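Local coordinates for uncharacterized protein (Legionella longbeachae NSW150, PDB 4JZA), which acts as a phosphoinositide phosphatase, probably removing the 3-phosphate of phosphatidylinositol 3-phosphate, and may thereby alter host lipids during infection, at residues Thr179-Lys184 against His323-Val328; Lys78-Glu83 against Val682-Gly687. All coordinates share one frame; numbering follows the deposited sequence.

Interaction 1: residues Thr179-Lys184 against His323-Val328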
# COMPACT_ATOMS: atom_id res chain seq x y z
N THR A 179 -0.89 -5.66 22.45
CA THR A 179 -0.35 -5.46 23.78
C THR A 179 0.84 -6.39 24.06
O THR A 179 1.84 -5.93 24.58
CB THR A 179 -1.48 -5.67 24.81
OG1 THR A 179 -2.50 -4.67 24.59
CG2 THR A 179 -0.96 -5.58 26.27
N LEU A 180 0.72 -7.67 23.72
CA LEU A 180 1.85 -8.58 23.85
C LEU A 180 3.08 -8.12 23.03
O LEU A 180 4.23 -8.16 23.50
CB LEU A 180 1.45 -9.99 23.40
CG LEU A 180 0.62 -10.82 24.35
CD1 LEU A 180 0.15 -12.11 23.66
CD2 LEU A 180 1.40 -11.16 25.61
N ILE A 181 2.85 -7.73 21.78
CA ILE A 181 3.92 -7.26 20.92
C ILE A 181 4.73 -6.14 21.62
O ILE A 181 5.95 -6.21 21.68
CB ILE A 181 3.37 -6.85 19.52
CG1 ILE A 181 2.89 -8.09 18.75
CG2 ILE A 181 4.44 -6.17 18.66
CD1 ILE A 181 1.90 -7.79 17.66
N LYS A 182 4.06 -5.14 22.20
CA LYS A 182 4.78 -4.11 22.91
C LYS A 182 5.45 -4.64 24.15
O LYS A 182 6.56 -4.24 24.49
CB LYS A 182 3.86 -3.04 23.44
CG LYS A 182 3.07 -2.33 22.40
CD LYS A 182 2.32 -1.17 23.04
CE LYS A 182 3.24 -0.02 23.42
NZ LYS A 182 2.43 1.17 23.80
N ALA A 183 4.78 -5.52 24.86
CA ALA A 183 5.36 -5.96 26.12
C ALA A 183 6.65 -6.76 25.87
O ALA A 183 7.53 -6.76 26.74
CB ALA A 183 4.36 -6.72 26.95
N LYS A 184 6.75 -7.42 24.69
CA LYS A 184 7.94 -8.17 24.32
C LYS A 184 8.93 -7.34 23.57
O LYS A 184 9.94 -7.86 23.06
CB LYS A 184 7.56 -9.47 23.58
CG LYS A 184 6.67 -10.33 24.47
CD LYS A 184 6.44 -11.73 23.97
CE LYS A 184 5.40 -12.41 24.87
NZ LYS A 184 6.00 -13.09 26.06
N HIS A 323 6.60 1.41 15.35
CA HIS A 323 6.71 2.84 15.52
C HIS A 323 5.38 3.51 15.84
O HIS A 323 5.34 4.52 16.53
CB HIS A 323 7.28 3.45 14.26
CG HIS A 323 7.56 4.91 14.39
ND1 HIS A 323 8.63 5.40 15.11
CD2 HIS A 323 6.94 5.99 13.86
CE1 HIS A 323 8.66 6.72 15.02
NE2 HIS A 323 7.65 7.10 14.26
N VAL A 324 4.29 2.96 15.31
CA VAL A 324 2.95 3.45 15.59
C VAL A 324 2.50 3.04 16.96
O VAL A 324 1.90 3.86 17.64
CB VAL A 324 1.91 2.91 14.59
CG1 VAL A 324 0.51 3.25 15.02
CG2 VAL A 324 2.12 3.51 13.23
N LEU A 325 2.79 1.78 17.36
CA LEU A 325 2.39 1.24 18.68
C LEU A 325 3.10 1.99 19.77
O LEU A 325 2.57 2.23 20.86
CB LEU A 325 2.70 -0.25 18.81
CG LEU A 325 1.73 -1.20 18.12
CD1 LEU A 325 2.19 -2.64 18.20
CD2 LEU A 325 0.38 -1.14 18.77
N LYS A 326 4.33 2.32 19.50
CA LYS A 326 5.19 3.00 20.46
C LYS A 326 4.63 4.43 20.78
O LYS A 326 4.96 5.03 21.79
CB LYS A 326 6.61 3.02 19.91
CG LYS A 326 7.73 2.94 20.90
CD LYS A 326 9.08 3.01 20.18
CE LYS A 326 9.66 1.62 19.97
NZ LYS A 326 11.08 1.73 19.55
N GLY A 327 3.77 4.95 19.92
CA GLY A 327 3.31 6.31 20.12
C GLY A 327 1.94 6.43 20.77
O GLY A 327 1.33 7.48 20.76
N VAL A 328 1.43 5.37 21.39
CA VAL A 328 0.13 5.47 22.05
C VAL A 328 0.14 4.79 23.40
O VAL A 328 0.89 3.85 23.61
CB VAL A 328 -0.98 4.84 21.15
CG1 VAL A 328 -1.14 5.67 19.90
CG2 VAL A 328 -0.64 3.38 20.80

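Interaction 2: residues Lys78-Glu83 against Val682-Gly687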
# COMPACT_ATOMS: atom_id res chain seq x y z
N LYS A 78 16.66 14.69 5.36
CA LYS A 78 15.43 15.42 5.56
C LYS A 78 15.52 16.79 4.94
O LYS A 78 14.56 17.30 4.41
CB LYS A 78 15.14 15.54 7.05
CG LYS A 78 14.67 14.27 7.70
CD LYS A 78 14.65 14.45 9.21
CE LYS A 78 13.92 13.28 9.83
NZ LYS A 78 13.89 13.27 11.32
N ALA A 79 16.65 17.45 5.03
CA ALA A 79 16.73 18.75 4.39
C ALA A 79 16.55 18.57 2.86
O ALA A 79 15.84 19.37 2.24
CB ALA A 79 18.02 19.47 4.73
N TYR A 80 17.14 17.52 2.29
CA TYR A 80 17.05 17.30 0.83
C TYR A 80 15.62 17.03 0.39
O TYR A 80 15.10 17.58 -0.55
CB TYR A 80 17.95 16.14 0.36
CG TYR A 80 17.79 15.76 -1.09
CD1 TYR A 80 18.20 16.61 -2.10
CD2 TYR A 80 17.23 14.54 -1.46
CE1 TYR A 80 18.06 16.26 -3.43
CE2 TYR A 80 17.08 14.18 -2.79
CZ TYR A 80 17.49 15.05 -3.77
OH TYR A 80 17.32 14.73 -5.11
N VAL A 81 14.96 16.19 1.13
CA VAL A 81 13.57 15.92 0.91
C VAL A 81 12.67 17.10 1.08
O VAL A 81 11.77 17.28 0.30
CB VAL A 81 13.18 14.79 1.81
CG1 VAL A 81 11.70 14.72 1.99
CG2 VAL A 81 13.70 13.56 1.14
N ASP A 82 12.94 17.92 2.08
CA ASP A 82 12.27 19.21 2.20
C ASP A 82 12.48 20.13 1.01
O ASP A 82 11.53 20.85 0.63
CB ASP A 82 12.67 19.94 3.48
CG ASP A 82 12.13 19.26 4.76
OD1 ASP A 82 11.28 18.36 4.71
OD2 ASP A 82 12.51 19.63 5.85
N GLU A 83 13.66 20.12 0.40
CA GLU A 83 13.87 21.01 -0.73
C GLU A 83 13.12 20.47 -1.92
O GLU A 83 12.56 21.26 -2.68
CB GLU A 83 15.34 21.25 -1.08
CG GLU A 83 15.99 22.30 -0.17
CD GLU A 83 17.46 22.63 -0.55
OE1 GLU A 83 17.66 23.03 -1.73
OE2 GLU A 83 18.39 22.50 0.33
N VAL A 682 26.70 14.67 -0.41
CA VAL A 682 27.93 14.79 0.35
C VAL A 682 28.38 16.24 0.30
O VAL A 682 28.75 16.80 1.31
CB VAL A 682 28.98 13.82 -0.12
CG1 VAL A 682 30.38 14.23 0.31
CG2 VAL A 682 28.66 12.45 0.43
N ALA A 683 28.27 16.89 -0.84
CA ALA A 683 28.70 18.27 -0.89
C ALA A 683 27.79 19.15 -0.05
O ALA A 683 28.24 20.16 0.48
CB ALA A 683 28.75 18.77 -2.31
N ARG A 684 26.52 18.82 0.02
CA ARG A 684 25.58 19.65 0.75
C ARG A 684 25.81 19.46 2.25
O ARG A 684 25.82 20.43 3.01
CB ARG A 684 24.12 19.42 0.31
CG ARG A 684 23.60 20.54 -0.58
CD ARG A 684 23.01 20.08 -1.91
NE ARG A 684 21.56 20.06 -1.84
CZ ARG A 684 20.75 20.08 -2.89
NH1 ARG A 684 21.22 20.09 -4.14
NH2 ARG A 684 19.45 20.07 -2.68
N GLN A 685 26.05 18.23 2.67
CA GLN A 685 26.46 17.99 4.04
C GLN A 685 27.79 18.68 4.44
O GLN A 685 27.90 19.18 5.55
CB GLN A 685 26.53 16.49 4.32
CG GLN A 685 26.77 16.16 5.76
CD GLN A 685 26.50 14.70 6.05
OE1 GLN A 685 27.27 14.06 6.65
NE2 GLN A 685 25.53 14.16 5.55
N LEU A 686 28.78 18.74 3.55
CA LEU A 686 29.98 19.54 3.82
C LEU A 686 29.64 21.01 4.09
O LEU A 686 30.18 21.64 5.00
CB LEU A 686 30.96 19.43 2.65
CG LEU A 686 31.72 18.11 2.74
CD1 LEU A 686 32.35 17.68 1.42
CD2 LEU A 686 32.80 18.16 3.82
N GLY A 687 28.75 21.57 3.30
CA GLY A 687 28.32 22.95 3.47
C GLY A 687 29.33 23.91 2.91
O GLY A 687 30.46 23.53 2.58
O HOH W 1 19.86 20.09 0.39

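Interaction 1: residues Thr179-Lys184 against His323-Val328
K182 and L325 are where the two backbones come nearest, their CA atoms 7.2 Å apart, as the last turn of helix 172-183 faces the type I beta turn L325-V328, which follows on from helix 315-325. K182 and L325 together carry most of the contact. The lysine CG lies anti to its own carbonyl carbon (chi1 -60°), which starts the chain across the gap, and a bend at chi3 (73°) then swings the ammonium group onto the turn. There K182 NZ donates a hydrogen bond to L325 O at 3.1 Å, from above the carbonyl plane by 38° rather than along a lone pair. V328 O, at the far end of the same turn, is also 3.1 Å from K182 NZ. This is a lysine reaching the main-chain carbonyl of a beta turn, and the contact lies where the two ends of a helical excursion come together: the 138 residues in between contain the insertion-domain range and no strand, and the excursion connects 159-166 with 352-359, adjacent antiparallel strands of the central mixed sheet. Below the polar end the contact is apolar. The lysine stem crosses the leucine side chain obliquely, K182 CG resting 4.2 Å from L325 CB, while the branch methyl I181 CG2 meets L325 CD1 at 4.2 Å. I181 also packs on W309 and Y310 of helix 308-311.

Interaction 2: residues Lys78-Glu83 against Val682-Gly687
Y80 and E83 of helix 74-87 meet one side chain of helix 676-702, that of R684, in a small helix-to-helix contact built around a guanidinium group and a bridging water. The second helix runs into the sequence range of the C-terminal domain, so the contact joins that part of the protein to a helix far earlier in the chain. The backbones remain well apart, with 8.8 Å between the CA atoms of Y80 and R684, and the side chains have to span the gap.

The aromatic part of the contact is edge-on. Y80 has CG anti to its backbone N (chi1 174°), and this carries the ring outward until R684 NH2 lies at its edge, near the ring plane and 3.7 Å from Y80 CD1. The ring and guanidinium planes are 65° apart, and the nitrogen sits beside the ring rather than over its face, so this is not a cation-pi stack. Y80 also packs against L681 and L677, about one and two turns back along the arginine's helix.

The charged part pairs R684 with E83. The E83 and R684 side chains come from opposite directions, and their carboxylate and guanidinium planes are only 18° apart, but E83 OE1 stands well out of the guanidinium plane. E83 OE1, 3.6 Å from R684 NH2, forms a salt bridge of charges alone, with no N-H aimed at it.

Directional bonding is left to the solvent. Bends at chi2 and chi3 of the arginine turn the NE side of its guanidinium toward a water lying at the edge of that group, in its plane; the water accepts from R684 NE at 2.8 Å and donates to E83 OE2, also at 2.8 Å.

The centres of interactions 1 and 2 are 33 Å apart and their nearest atoms about 9 Å, so they do not touch, yet helix 41-62 connects them. H323, in segment 323-328, lies against D61 and meets F58 edge-to-face, while K78, in segment 78-83, forms a salt bridge with D61, and D82 hydrogen-bonds to Y57 and H53. In sequence, the 138-residue span between the segments of interaction 1 falls within the 598 residues separating those of interaction 2. Interaction 1 lies at the meeting of the two ends of a helical excursion; interaction 2 joins helix 74-87 to helix 676-702. Both lie away from the chain centre, by 22 and 28 Å respectively.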